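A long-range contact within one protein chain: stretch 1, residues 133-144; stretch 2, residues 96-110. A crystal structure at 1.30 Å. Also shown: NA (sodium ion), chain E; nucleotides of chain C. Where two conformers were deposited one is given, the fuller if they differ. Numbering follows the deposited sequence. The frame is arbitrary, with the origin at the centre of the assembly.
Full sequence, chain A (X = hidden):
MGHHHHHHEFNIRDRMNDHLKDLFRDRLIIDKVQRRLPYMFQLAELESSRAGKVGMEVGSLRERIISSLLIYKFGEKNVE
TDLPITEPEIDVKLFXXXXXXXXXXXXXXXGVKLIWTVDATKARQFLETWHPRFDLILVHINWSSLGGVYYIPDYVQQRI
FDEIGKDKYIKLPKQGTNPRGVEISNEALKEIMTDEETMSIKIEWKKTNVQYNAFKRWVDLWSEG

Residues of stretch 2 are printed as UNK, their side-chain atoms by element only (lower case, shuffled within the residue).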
# COMPACT_ATOMS: atom_id res chain seq x y z
N ARG A 133 10.90 7.03 -20.47
CA ARG A 133 10.28 8.25 -21.00
C ARG A 133 10.23 9.42 -20.02
O ARG A 133 10.14 10.58 -20.45
CB ARG A 133 8.85 7.95 -21.46
CG ARG A 133 8.76 7.10 -22.71
CD ARG A 133 7.31 7.04 -23.18
NE ARG A 133 6.47 6.25 -22.28
CZ ARG A 133 5.14 6.14 -22.38
NH1 ARG A 133 4.47 6.79 -23.32
NH2 ARG A 133 4.48 5.38 -21.52
N PHE A 134 10.28 9.15 -18.72
CA PHE A 134 9.99 10.17 -17.72
C PHE A 134 11.14 10.48 -16.78
O PHE A 134 11.86 9.59 -16.32
CB PHE A 134 8.75 9.73 -16.91
CG PHE A 134 7.60 9.27 -17.77
CD1 PHE A 134 7.04 10.12 -18.70
CD2 PHE A 134 7.11 7.99 -17.68
CE1 PHE A 134 5.98 9.71 -19.51
CE2 PHE A 134 6.06 7.56 -18.49
CZ PHE A 134 5.51 8.42 -19.40
N ASP A 135 11.30 11.76 -16.48
CA ASP A 135 12.20 12.22 -15.41
C ASP A 135 11.90 11.46 -14.14
O ASP A 135 10.74 11.22 -13.82
CB ASP A 135 12.00 13.72 -15.16
CG ASP A 135 12.56 14.60 -16.27
OD1 ASP A 135 13.42 14.13 -17.05
OD2 ASP A 135 12.11 15.77 -16.35
N LEU A 136 12.96 11.08 -13.43
CA LEU A 136 12.88 10.26 -12.23
C LEU A 136 13.47 11.01 -11.05
O LEU A 136 14.57 11.58 -11.13
CB LEU A 136 13.66 8.96 -12.47
CG LEU A 136 13.94 8.02 -11.30
CD1 LEU A 136 12.65 7.51 -10.69
CD2 LEU A 136 14.81 6.87 -11.77
N ILE A 137 12.71 11.05 -9.94
CA ILE A 137 13.23 11.44 -8.63
C ILE A 137 13.33 10.14 -7.82
O ILE A 137 12.33 9.49 -7.54
CB ILE A 137 12.34 12.45 -7.89
CG1 ILE A 137 12.27 13.76 -8.68
CG2 ILE A 137 12.89 12.72 -6.47
CD1 ILE A 137 11.26 14.78 -8.10
N LEU A 138 14.57 9.73 -7.53
CA LEU A 138 14.88 8.52 -6.79
C LEU A 138 15.41 8.88 -5.42
O LEU A 138 16.39 9.58 -5.31
CB LEU A 138 15.93 7.70 -7.56
CG LEU A 138 16.41 6.42 -6.87
CD1 LEU A 138 15.34 5.37 -6.83
CD2 LEU A 138 17.68 5.89 -7.57
N VAL A 139 14.75 8.39 -4.37
CA VAL A 139 15.25 8.59 -3.02
C VAL A 139 15.87 7.30 -2.50
O VAL A 139 15.21 6.28 -2.36
CB VAL A 139 14.13 9.00 -2.05
CG1 VAL A 139 14.74 9.45 -0.73
CG2 VAL A 139 13.25 10.10 -2.64
N HIS A 140 17.18 7.38 -2.27
CA HIS A 140 17.94 6.29 -1.71
C HIS A 140 18.06 6.50 -0.20
O HIS A 140 18.77 7.38 0.25
CB HIS A 140 19.30 6.22 -2.37
CG HIS A 140 20.25 5.29 -1.72
ND1 HIS A 140 21.61 5.50 -1.73
CD2 HIS A 140 20.05 4.14 -1.04
CE1 HIS A 140 22.20 4.51 -1.07
NE2 HIS A 140 21.28 3.68 -0.64
N ILE A 141 17.33 5.66 0.53
CA ILE A 141 17.25 5.73 1.98
C ILE A 141 18.25 4.74 2.54
O ILE A 141 18.33 3.60 2.10
CB ILE A 141 15.84 5.33 2.44
CG1 ILE A 141 14.78 6.17 1.75
CG2 ILE A 141 15.69 5.43 3.97
CD1 ILE A 141 13.40 5.56 1.87
N ASN A 142 18.98 5.16 3.56
CA ASN A 142 20.03 4.36 4.16
C ASN A 142 20.13 4.76 5.61
O ASN A 142 20.97 5.56 5.97
CB ASN A 142 21.33 4.57 3.37
CG ASN A 142 22.41 3.58 3.72
OD1 ASN A 142 22.16 2.55 4.36
ND2 ASN A 142 23.63 3.88 3.28
N TRP A 143 19.24 4.22 6.46
CA TRP A 143 19.08 4.69 7.83
C TRP A 143 20.38 4.56 8.60
O TRP A 143 21.08 3.54 8.48
CB TRP A 143 17.95 3.95 8.55
CG TRP A 143 16.60 4.30 8.00
CD1 TRP A 143 15.76 3.49 7.32
CD2 TRP A 143 15.94 5.56 8.10
NE1 TRP A 143 14.61 4.15 6.98
CE2 TRP A 143 14.70 5.43 7.45
CE3 TRP A 143 16.26 6.78 8.67
CZ2 TRP A 143 13.78 6.49 7.35
CZ3 TRP A 143 15.34 7.82 8.59
CH2 TRP A 143 14.13 7.66 7.92
N SER A 144 20.73 5.64 9.33
CA SER A 144 21.95 5.73 10.13
C SER A 144 23.21 5.81 9.28
O SER A 144 24.34 5.63 9.78
CB SER A 144 22.06 4.60 11.16
OG SER A 144 20.98 4.68 12.09
N UNK A 96 3.24 20.63 -16.06
CA UNK A 96 2.74 19.72 -17.09
C UNK A 96 3.67 18.58 -17.47
O UNK A 96 3.28 17.70 -18.24
N UNK A 97 4.88 18.57 -16.94
CA UNK A 97 5.89 17.57 -17.31
C UNK A 97 5.85 16.39 -16.32
O UNK A 97 5.97 16.61 -15.12
o UNK A 97 8.21 17.30 -17.83
c UNK A 97 7.26 18.21 -17.31
N UNK A 98 5.72 15.15 -16.82
CA UNK A 98 5.55 14.00 -15.93
C UNK A 98 6.82 13.62 -15.17
O UNK A 98 7.93 13.68 -15.71
c UNK A 98 5.57 13.29 -18.22
c UNK A 98 5.11 12.88 -16.88
c UNK A 98 5.73 14.77 -18.24
N UNK A 99 6.63 13.19 -13.92
CA UNK A 99 7.73 12.74 -13.07
C UNK A 99 7.35 11.40 -12.42
O UNK A 99 6.25 11.24 -11.93
c UNK A 99 8.47 15.13 -12.52
c UNK A 99 8.04 13.77 -11.95
c UNK A 99 8.56 16.23 -11.51
c UNK A 99 9.13 13.23 -11.00
N UNK A 100 8.28 10.46 -12.46
CA UNK A 100 8.23 9.21 -11.73
C UNK A 100 9.01 9.41 -10.44
O UNK A 100 10.10 9.94 -10.46
o UNK A 100 9.12 6.96 -11.82
c UNK A 100 8.92 8.14 -12.56
N UNK A 101 8.43 9.01 -9.31
CA UNK A 101 9.10 9.02 -8.03
C UNK A 101 9.30 7.59 -7.55
O UNK A 101 8.38 6.75 -7.63
c UNK A 101 8.82 9.66 -5.59
c UNK A 101 8.14 11.26 -7.38
c UNK A 101 8.24 9.79 -6.99
c UNK A 101 6.99 12.01 -6.72
N UNK A 102 10.52 7.28 -7.10
CA UNK A 102 10.80 5.95 -6.56
C UNK A 102 11.62 6.06 -5.30
O UNK A 102 12.48 6.93 -5.17
c UNK A 102 11.49 5.05 -7.58
c UNK A 102 10.55 4.75 -8.76
c UNK A 102 9.98 3.41 -10.75
c UNK A 102 11.04 3.71 -9.69
n UNK A 102 8.78 2.63 -10.29
N UNK A 103 11.32 5.20 -4.34
CA UNK A 103 12.03 5.17 -3.09
C UNK A 103 12.52 3.75 -2.82
O UNK A 103 11.88 2.76 -3.18
o UNK A 103 10.10 4.75 -1.62
c UNK A 103 11.14 5.70 -1.93
c UNK A 103 10.56 7.09 -2.28
N UNK A 104 13.69 3.67 -2.17
CA UNK A 104 14.34 2.38 -1.97
C UNK A 104 15.29 2.48 -0.79
O UNK A 104 16.03 3.48 -0.67
c UNK A 104 14.49 -0.53 -3.27
c UNK A 104 16.19 2.87 -3.64
c UNK A 104 15.58 0.50 -3.17
c UNK A 104 15.06 1.93 -3.27
N UNK A 105 15.24 1.48 0.08
CA UNK A 105 16.11 1.40 1.24
C UNK A 105 17.23 0.38 1.04
O UNK A 105 17.00 -0.73 0.55
c UNK A 105 15.30 1.05 2.49
o UNK A 105 14.26 2.02 2.68
c UNK A 105 16.19 1.08 3.72
N UNK A 106 18.43 0.75 1.44
CA UNK A 106 19.56 -0.19 1.39
C UNK A 106 20.86 0.53 1.31
O UNK A 106 20.89 1.72 1.06
N UNK A 107 21.96 -0.20 1.52
CA UNK A 107 23.32 0.36 1.40
C UNK A 107 23.52 0.95 0.01
O UNK A 107 24.07 2.04 -0.16
c UNK A 107 24.36 -0.74 1.68
c UNK A 107 25.83 -0.32 1.55
c UNK A 107 28.20 -1.16 1.31
c UNK A 107 26.74 -1.54 1.55
n UNK A 107 28.44 -0.63 -0.06
N UNK A 108 23.10 0.19 -1.00
CA UNK A 108 22.89 0.77 -2.33
C UNK A 108 21.53 0.31 -2.84
O UNK A 108 21.05 -0.76 -2.46
o UNK A 108 24.50 3.09 -3.70
c UNK A 108 24.00 0.36 -3.30
c UNK A 108 25.49 2.45 -3.28
c UNK A 108 25.37 0.95 -3.00
o UNK A 108 26.60 2.99 -3.09
N UNK A 109 20.89 1.13 -3.70
CA UNK A 109 19.62 0.73 -4.30
C UNK A 109 19.75 -0.59 -5.06
O UNK A 109 20.73 -0.79 -5.79
c UNK A 109 19.32 1.87 -5.26
c UNK A 109 21.29 2.47 -4.17
c UNK A 109 20.01 3.02 -4.71
N UNK A 110 18.78 -1.47 -4.88
CA UNK A 110 18.77 -2.75 -5.56
C UNK A 110 17.33 -3.18 -5.77
O UNK A 110 16.48 -2.85 -4.95
c UNK A 110 19.50 -3.78 -4.74
NA NA E . 6.50 5.75 -8.22
P DG C 8 8.06 3.03 -4.21
OP1 DG C 8 8.73 4.34 -4.01
OP2 DG C 8 8.21 2.32 -5.51
O5' DG C 8 8.55 2.06 -3.05
C5' DG C 8 8.63 0.64 -3.24
C4' DG C 8 9.01 -0.03 -1.93
O4' DG C 8 8.69 -1.45 -1.97
C3' DG C 8 10.48 0.05 -1.52
O3' DG C 8 10.51 0.18 -0.09
C2' DG C 8 11.03 -1.29 -2.00
C1' DG C 8 9.86 -2.20 -1.65
N9 DG C 8 9.80 -3.45 -2.39
C8 DG C 8 10.12 -3.67 -3.71
N7 DG C 8 9.93 -4.91 -4.09
C5 DG C 8 9.45 -5.54 -2.95
C6 DG C 8 9.06 -6.90 -2.73
O6 DG C 8 9.08 -7.84 -3.53
N1 DG C 8 8.63 -7.10 -1.43
C2 DG C 8 8.58 -6.14 -0.45
N2 DG C 8 8.12 -6.52 0.75
N3 DG C 8 8.95 -4.88 -0.63
C4 DG C 8 9.37 -4.66 -1.89
P DA C 9 11.92 0.24 0.71
OP1 DA C 9 12.01 1.56 1.37
OP2 DA C 9 13.03 -0.22 -0.18
O5' DA C 9 11.68 -0.87 1.84
C5' DA C 9 10.44 -0.93 2.56
C4' DA C 9 10.32 -2.21 3.37
O4' DA C 9 10.20 -3.35 2.49
C3' DA C 9 11.49 -2.53 4.30
O3' DA C 9 10.98 -3.14 5.50
C2' DA C 9 12.31 -3.51 3.48
C1' DA C 9 11.21 -4.31 2.80
N9 DA C 9 11.59 -4.97 1.55
C8 DA C 9 12.20 -4.39 0.47
N7 DA C 9 12.38 -5.20 -0.54
C5 DA C 9 11.87 -6.41 -0.09
C6 DA C 9 11.75 -7.68 -0.70
N6 DA C 9 12.14 -7.95 -1.95
N1 DA C 9 11.19 -8.67 0.03
C2 DA C 9 10.78 -8.40 1.28
N3 DA C 9 10.84 -7.26 1.95
C4 DA C 9 11.40 -6.29 1.21
O HOH W 1 9.50 16.34 -15.66
O HOH W 2 9.51 13.56 -17.85
O HOH W 3 7.07 5.51 -10.55
O HOH W 4 7.31 3.36 -7.91
O HOH W 5 12.98 1.88 5.11
O HOH W 6 5.71 6.62 -6.10

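Position 96 has no side-chain atoms and touches nothing of stretch 1; its positive phi of 84° favours the residue it is, Gly 96. Position 97 carries one carbon and one oxygen: Ser 97. Its OG gives a hydrogen bond to water 1, which in turn donates to Asp 135 OD2, so a small hydroxyl reaches the acid through solvent.

At position 98 three carbons close a ring onto the backbone nitrogen, which identifies Pro 98. Its CG lies 3.5 Å from Phe 134 CD1, an apolar contact ahead of the backbone hydrogen bonds. The ring leaves no N-H to give, but the carbonyl still accepts from water 2, which accepts from Asp 135 N.

Position 99 has four carbons, forked at the first, with one arm two carbons long: Ile 99. Its CG2 packs 3.9 Å from Ile 137 CD1; an apolar, beta-branched residue suits a buried strand. Position 100 has one carbon and one oxygen, on the other face, and is Ser 100. Its OG lies 3.7 Å from Leu 136 CD1 and is hydrogen-bonded to water 3, a ligand of the sodium ion; the short hydroxyl suits a buried place where a metal-bound water meets its polar need.

Position 101 repeats the forked four-carbon pattern: Ile 101. Equally suited to a buried strand, it brings CG1 4.4 Å from Ile 137 CB, while its backbone O binds sodium at 2.2 Å. Position 102 has four carbons in a row ending in nitrogen, hence Lys 102. The CB is 3.9 Å from Leu 138 CD1, so the aliphatic base packs on leucine while the amine leads away to water 4, which donates to OP2 of DG8.

Position 103, one carbon bearing an oxygen and a carbon, is Thr 103. Its CG2 approaches Val 139 CB at 4.1 Å, whereas N and OG1 both donate to OP1 of DG8; one residue thus packs through its methyl and holds a phosphate. Position 104, again four carbons forked at the first, is the buried, apolar Ile 104, with CG2 4.1 Å from Leu 138 CD1 and CD1 3.8 Å from DG8 C2'. Position 105, built like 103, is Thr 105: OG1 lies 3.7 Å from Ile 141 CB and donates to OP1 of DA9, and N donates to OP2.

Position 106 lacks a side chain. With phi/psi of 155/167, a CB would be jammed against the preceding carbonyl, which calls for Gly 106; its O accepts from His 140 NE2 at 2.6 Å. Position 107, four carbons ending in nitrogen, points away from stretch 1: Lys 107, its charge suited to solvent. Position 108, three carbons with two oxygens on the last, is Glu 108, likewise charged and exposed, its OE1 3.8 Å from His 140 CE1. Position 109 closes a three-carbon ring: Pro 109, whose CD lies 3.6 Å over the centroid of the His 140 ring in a CH-pi contact. Position 110 has one carbon, exposed and out of reach: Ala 110, on which the contact sets no demand.

The contact is a parallel strand pair joined by seven backbone hydrogen bonds, from Ser 100 N to Asp 135 O through Gly 106 N to Ile 141 O. Side chains alternate between faces, and His 140 secures the turn beyond the strand.

Stretch 2 (96-110) GSPISIKTITGKEPA
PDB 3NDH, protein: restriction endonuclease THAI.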